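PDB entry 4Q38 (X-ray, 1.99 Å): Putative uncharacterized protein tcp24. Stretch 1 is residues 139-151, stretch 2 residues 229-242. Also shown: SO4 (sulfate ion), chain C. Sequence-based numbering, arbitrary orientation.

Stretch 1, residues 139-151: RFHAERGIPDEVG
Stretch 2 (229-242) HRARPFFDRHFPEH

Stretch 1 begins in a helix, which Gly145 leaves, and re-enters a helix at Asp148, with Pro147 as N-cap. Gly145 (phi/psi 74/18) closes the first helix in a Schellman motif, Gly145 N bonding Ala142 O and Ile146 N bonding His141 O; its positive phi favours glycine. Stretch 2 is helical to His238, kinked at Pro233, and Phe239 (-130/62) breaks away. The turn meets this helix end, with Arg144 and His238 CA atoms 5.6 Å apart.

Ile146 (-67/129; chi1 m, chi2 m) is the central bump. It starts sideways, but its end comes nearer: CD1 enters a hollow lined by Phe234 CZ (3.5 Å), His238 CB (3.7 Å) and Phe239 CE1 (3.9 Å), where flat, apolar phenyl rings suit a methyl. Its CA lies over the His238 imidazole face, 4.3 Å from the centroid. Val150, compact and apolar, points toward stretch 2, its CG1 3.8 Å from Phe234 CE1 (chi1 t); Pro147 CD reaches that ring's edge. Phe140 CZ (chi1 t) meets Phe239 CE2 at 4.1 Å.

His238 (chi1 m, chi2 -63°) donates a weak hydrogen bond from ND1 to Arg144 O, 2.9 Å. Phe239 (chi1 m) CD2 lies over one face of the Arg144 (m, m, t) guanidinium, 3.4 Å from Arg144 NH1. His238 O and Glu241 OE2 lie at its edge, near its plane: NH1 bonds His238 O at 3.0 Å and forms a salt bridge with Glu241 OE2 at 2.9 Å. A water bridges Arg144 O and His238 O.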

# COMPACT_ATOMS: atom_id res chain seq x y z
N ARG A 139 11.08 -3.43 15.60
CA ARG A 139 12.11 -2.81 16.46
C ARG A 139 11.99 -1.29 16.40
O ARG A 139 12.11 -0.62 17.43
CB ARG A 139 13.52 -3.24 16.06
CG ARG A 139 13.85 -4.68 16.43
CD ARG A 139 15.35 -4.97 16.35
NE ARG A 139 15.88 -4.91 14.98
CZ ARG A 139 15.85 -5.91 14.10
NH1 ARG A 139 15.29 -7.08 14.41
NH2 ARG A 139 16.37 -5.75 12.89
N PHE A 140 11.76 -0.75 15.20
CA PHE A 140 11.54 0.68 15.03
C PHE A 140 10.29 1.15 15.79
O PHE A 140 10.36 2.16 16.50
CB PHE A 140 11.47 1.07 13.54
CG PHE A 140 11.31 2.55 13.31
CD1 PHE A 140 12.38 3.43 13.54
CD2 PHE A 140 10.11 3.07 12.84
CE1 PHE A 140 12.23 4.79 13.32
CE2 PHE A 140 9.95 4.43 12.61
CZ PHE A 140 11.02 5.29 12.86
N HIS A 141 9.18 0.42 15.66
CA HIS A 141 7.96 0.69 16.46
C HIS A 141 8.26 0.78 17.94
O HIS A 141 7.81 1.72 18.63
CB HIS A 141 6.87 -0.37 16.23
CG HIS A 141 6.26 -0.36 14.84
ND1 HIS A 141 5.57 -1.41 14.35
CD2 HIS A 141 6.27 0.61 13.84
CE1 HIS A 141 5.14 -1.12 13.10
NE2 HIS A 141 5.57 0.11 12.78
N ALA A 142 9.00 -0.20 18.44
CA ALA A 142 9.40 -0.23 19.86
C ALA A 142 10.24 0.99 20.26
O ALA A 142 10.00 1.60 21.30
CB ALA A 142 10.14 -1.52 20.18
N GLU A 143 11.22 1.33 19.42
CA GLU A 143 12.09 2.49 19.68
C GLU A 143 11.30 3.80 19.73
O GLU A 143 11.62 4.70 20.50
CB GLU A 143 13.20 2.58 18.63
CG GLU A 143 14.25 1.47 18.72
CD GLU A 143 15.07 1.31 17.45
OE1 GLU A 143 15.95 0.42 17.43
OE2 GLU A 143 14.84 2.07 16.48
N ARG A 144 10.25 3.88 18.91
CA ARG A 144 9.38 5.04 18.86
C ARG A 144 8.26 5.01 19.92
O ARG A 144 7.47 5.94 20.04
CB ARG A 144 8.79 5.19 17.44
CG ARG A 144 9.80 5.69 16.41
CD ARG A 144 10.09 7.16 16.66
NE ARG A 144 11.16 7.73 15.85
CZ ARG A 144 11.30 9.04 15.62
NH1 ARG A 144 10.43 9.91 16.13
NH2 ARG A 144 12.31 9.48 14.87
N GLY A 145 8.20 3.93 20.70
CA GLY A 145 7.19 3.82 21.75
C GLY A 145 5.78 3.55 21.23
O GLY A 145 4.81 3.76 21.96
N ILE A 146 5.67 3.09 19.98
CA ILE A 146 4.38 2.78 19.36
C ILE A 146 3.76 1.58 20.08
O ILE A 146 4.42 0.55 20.22
CB ILE A 146 4.55 2.40 17.86
CG1 ILE A 146 5.47 3.39 17.11
CG2 ILE A 146 3.20 2.21 17.18
CD1 ILE A 146 4.89 4.75 16.86
N PRO A 147 2.49 1.68 20.51
CA PRO A 147 1.84 0.51 21.11
C PRO A 147 1.82 -0.69 20.16
O PRO A 147 1.64 -0.53 18.94
CB PRO A 147 0.40 0.98 21.36
CG PRO A 147 0.50 2.47 21.45
CD PRO A 147 1.59 2.85 20.48
N ASP A 148 2.00 -1.88 20.72
CA ASP A 148 2.03 -3.12 19.93
C ASP A 148 0.78 -3.30 19.07
O ASP A 148 0.88 -3.75 17.93
CB ASP A 148 2.20 -4.34 20.82
CG ASP A 148 3.59 -4.45 21.43
OD1 ASP A 148 4.56 -3.88 20.87
OD2 ASP A 148 3.71 -5.12 22.47
N GLU A 149 -0.38 -2.95 19.61
CA GLU A 149 -1.64 -3.14 18.89
C GLU A 149 -1.71 -2.26 17.64
O GLU A 149 -2.27 -2.66 16.62
CB GLU A 149 -2.87 -2.90 19.78
CG GLU A 149 -3.07 -1.44 20.21
CD GLU A 149 -4.04 -1.29 21.36
OE1 GLU A 149 -3.58 -1.02 22.50
OE2 GLU A 149 -5.26 -1.43 21.12
N VAL A 150 -1.12 -1.06 17.73
CA VAL A 150 -1.10 -0.13 16.60
C VAL A 150 -0.13 -0.66 15.55
O VAL A 150 -0.44 -0.66 14.36
CB VAL A 150 -0.73 1.31 17.04
CG1 VAL A 150 -0.54 2.22 15.83
CG2 VAL A 150 -1.81 1.88 17.96
N GLY A 151 1.05 -1.10 15.99
CA GLY A 151 2.05 -1.68 15.10
C GLY A 151 1.48 -2.84 14.30
O GLY A 151 1.61 -2.88 13.08
N HIS A 229 -9.35 12.26 15.36
CA HIS A 229 -8.96 12.64 16.72
C HIS A 229 -7.72 11.96 17.23
O HIS A 229 -7.05 12.47 18.12
CB HIS A 229 -10.13 12.43 17.70
CG HIS A 229 -11.15 13.54 17.62
ND1 HIS A 229 -12.03 13.64 16.61
CD2 HIS A 229 -11.38 14.62 18.46
CE1 HIS A 229 -12.80 14.74 16.79
NE2 HIS A 229 -12.40 15.33 17.92
N ARG A 230 -7.39 10.80 16.67
CA ARG A 230 -6.21 10.07 17.12
C ARG A 230 -4.90 10.61 16.51
O ARG A 230 -3.82 10.42 17.06
CB ARG A 230 -6.36 8.58 16.78
CG ARG A 230 -7.38 7.87 17.68
CD ARG A 230 -7.61 6.42 17.28
NE ARG A 230 -6.38 5.64 17.36
CZ ARG A 230 -6.29 4.32 17.19
NH1 ARG A 230 -7.39 3.60 16.97
NH2 ARG A 230 -5.11 3.72 17.29
N ALA A 231 -5.02 11.31 15.39
CA ALA A 231 -3.86 11.62 14.57
C ALA A 231 -2.84 12.50 15.29
O ALA A 231 -1.70 12.08 15.50
CB ALA A 231 -4.28 12.22 13.23
N ARG A 232 -3.24 13.70 15.70
CA ARG A 232 -2.29 14.62 16.33
C ARG A 232 -1.67 14.06 17.63
O ARG A 232 -0.45 14.11 17.79
CB ARG A 232 -2.89 16.01 16.52
CG ARG A 232 -1.93 17.13 16.16
CD ARG A 232 -2.66 18.38 15.70
NE ARG A 232 -3.60 18.86 16.71
CZ ARG A 232 -3.40 19.91 17.51
NH1 ARG A 232 -2.28 20.62 17.42
NH2 ARG A 232 -4.33 20.25 18.39
N PRO A 233 -2.50 13.51 18.54
CA PRO A 233 -1.90 12.93 19.76
C PRO A 233 -0.90 11.81 19.46
O PRO A 233 0.15 11.72 20.11
CB PRO A 233 -3.10 12.35 20.52
CG PRO A 233 -4.28 13.09 20.01
CD PRO A 233 -3.98 13.48 18.58
N PHE A 234 -1.22 10.96 18.48
CA PHE A 234 -0.33 9.88 18.14
C PHE A 234 1.02 10.40 17.63
O PHE A 234 2.07 10.03 18.14
CB PHE A 234 -0.94 8.97 17.07
CG PHE A 234 -0.07 7.79 16.72
CD1 PHE A 234 -0.06 6.65 17.53
CD2 PHE A 234 0.75 7.82 15.60
CE1 PHE A 234 0.74 5.56 17.21
CE2 PHE A 234 1.56 6.73 15.28
CZ PHE A 234 1.55 5.60 16.08
N PHE A 235 0.98 11.27 16.63
CA PHE A 235 2.23 11.75 16.03
C PHE A 235 3.01 12.73 16.91
O PHE A 235 4.25 12.70 16.93
CB PHE A 235 1.99 12.26 14.61
CG PHE A 235 1.68 11.15 13.63
CD1 PHE A 235 2.71 10.43 13.03
CD2 PHE A 235 0.36 10.79 13.36
CE1 PHE A 235 2.44 9.39 12.14
CE2 PHE A 235 0.08 9.75 12.48
CZ PHE A 235 1.12 9.06 11.86
N ASP A 236 2.30 13.56 17.68
CA ASP A 236 2.99 14.47 18.59
C ASP A 236 3.67 13.71 19.72
O ASP A 236 4.74 14.12 20.18
CB ASP A 236 2.06 15.57 19.11
CG ASP A 236 1.66 16.57 18.04
OD1 ASP A 236 2.20 16.53 16.90
OD2 ASP A 236 0.81 17.41 18.32
N ARG A 237 3.10 12.58 20.13
CA ARG A 237 3.78 11.71 21.09
C ARG A 237 4.98 10.94 20.54
O ARG A 237 6.04 10.91 21.18
CB ARG A 237 2.81 10.72 21.77
CG ARG A 237 1.95 11.37 22.84
CD ARG A 237 2.74 11.78 24.08
NE ARG A 237 3.02 10.63 24.94
CZ ARG A 237 3.40 10.72 26.22
NH1 ARG A 237 3.56 11.90 26.79
NH2 ARG A 237 3.63 9.61 26.92
N HIS A 238 4.82 10.29 19.39
CA HIS A 238 5.87 9.37 18.92
C HIS A 238 6.82 9.95 17.90
O HIS A 238 7.94 9.48 17.76
CB HIS A 238 5.26 8.07 18.41
CG HIS A 238 4.34 7.41 19.42
ND1 HIS A 238 4.78 6.98 20.62
CD2 HIS A 238 2.97 7.16 19.39
CE1 HIS A 238 3.73 6.48 21.32
NE2 HIS A 238 2.64 6.58 20.57
N PHE A 239 6.36 10.97 17.18
CA PHE A 239 7.20 11.69 16.20
C PHE A 239 7.07 13.18 16.49
O PHE A 239 6.58 13.95 15.64
CB PHE A 239 6.75 11.37 14.77
CG PHE A 239 6.79 9.90 14.45
CD1 PHE A 239 5.69 9.09 14.73
CD2 PHE A 239 7.93 9.33 13.89
CE1 PHE A 239 5.73 7.72 14.46
CE2 PHE A 239 7.97 7.97 13.62
CZ PHE A 239 6.87 7.17 13.89
N PRO A 240 7.49 13.61 17.70
CA PRO A 240 7.25 15.00 18.10
C PRO A 240 7.97 15.98 17.18
O PRO A 240 7.55 17.13 17.06
CB PRO A 240 7.84 15.08 19.52
CG PRO A 240 8.79 13.95 19.60
CD PRO A 240 8.24 12.87 18.73
N GLU A 241 9.02 15.52 16.51
CA GLU A 241 9.78 16.39 15.59
C GLU A 241 8.98 16.75 14.34
O GLU A 241 9.34 17.70 13.63
CB GLU A 241 11.11 15.74 15.20
CG GLU A 241 10.98 14.51 14.30
CD GLU A 241 10.63 13.23 15.05
OE1 GLU A 241 10.50 13.26 16.29
OE2 GLU A 241 10.47 12.19 14.40
N HIS A 242 7.91 16.00 14.05
CA HIS A 242 7.18 16.23 12.80
C HIS A 242 6.31 17.46 12.85
O HIS A 242 6.51 18.38 12.07
CB HIS A 242 6.40 14.99 12.36
CG HIS A 242 5.93 15.05 10.92
ND1 HIS A 242 6.78 15.08 9.89
CD2 HIS A 242 4.64 15.09 10.38
CE1 HIS A 242 6.09 15.13 8.73
NE2 HIS A 242 4.78 15.13 9.03
S SO4 C . 0.42 6.68 26.74
O1 SO4 C . 0.26 7.22 25.36
O2 SO4 C . 1.73 7.07 27.31
O3 SO4 C . -0.67 7.20 27.62
O4 SO4 C . 0.36 5.20 26.68
O HOH W 1 9.34 8.60 20.10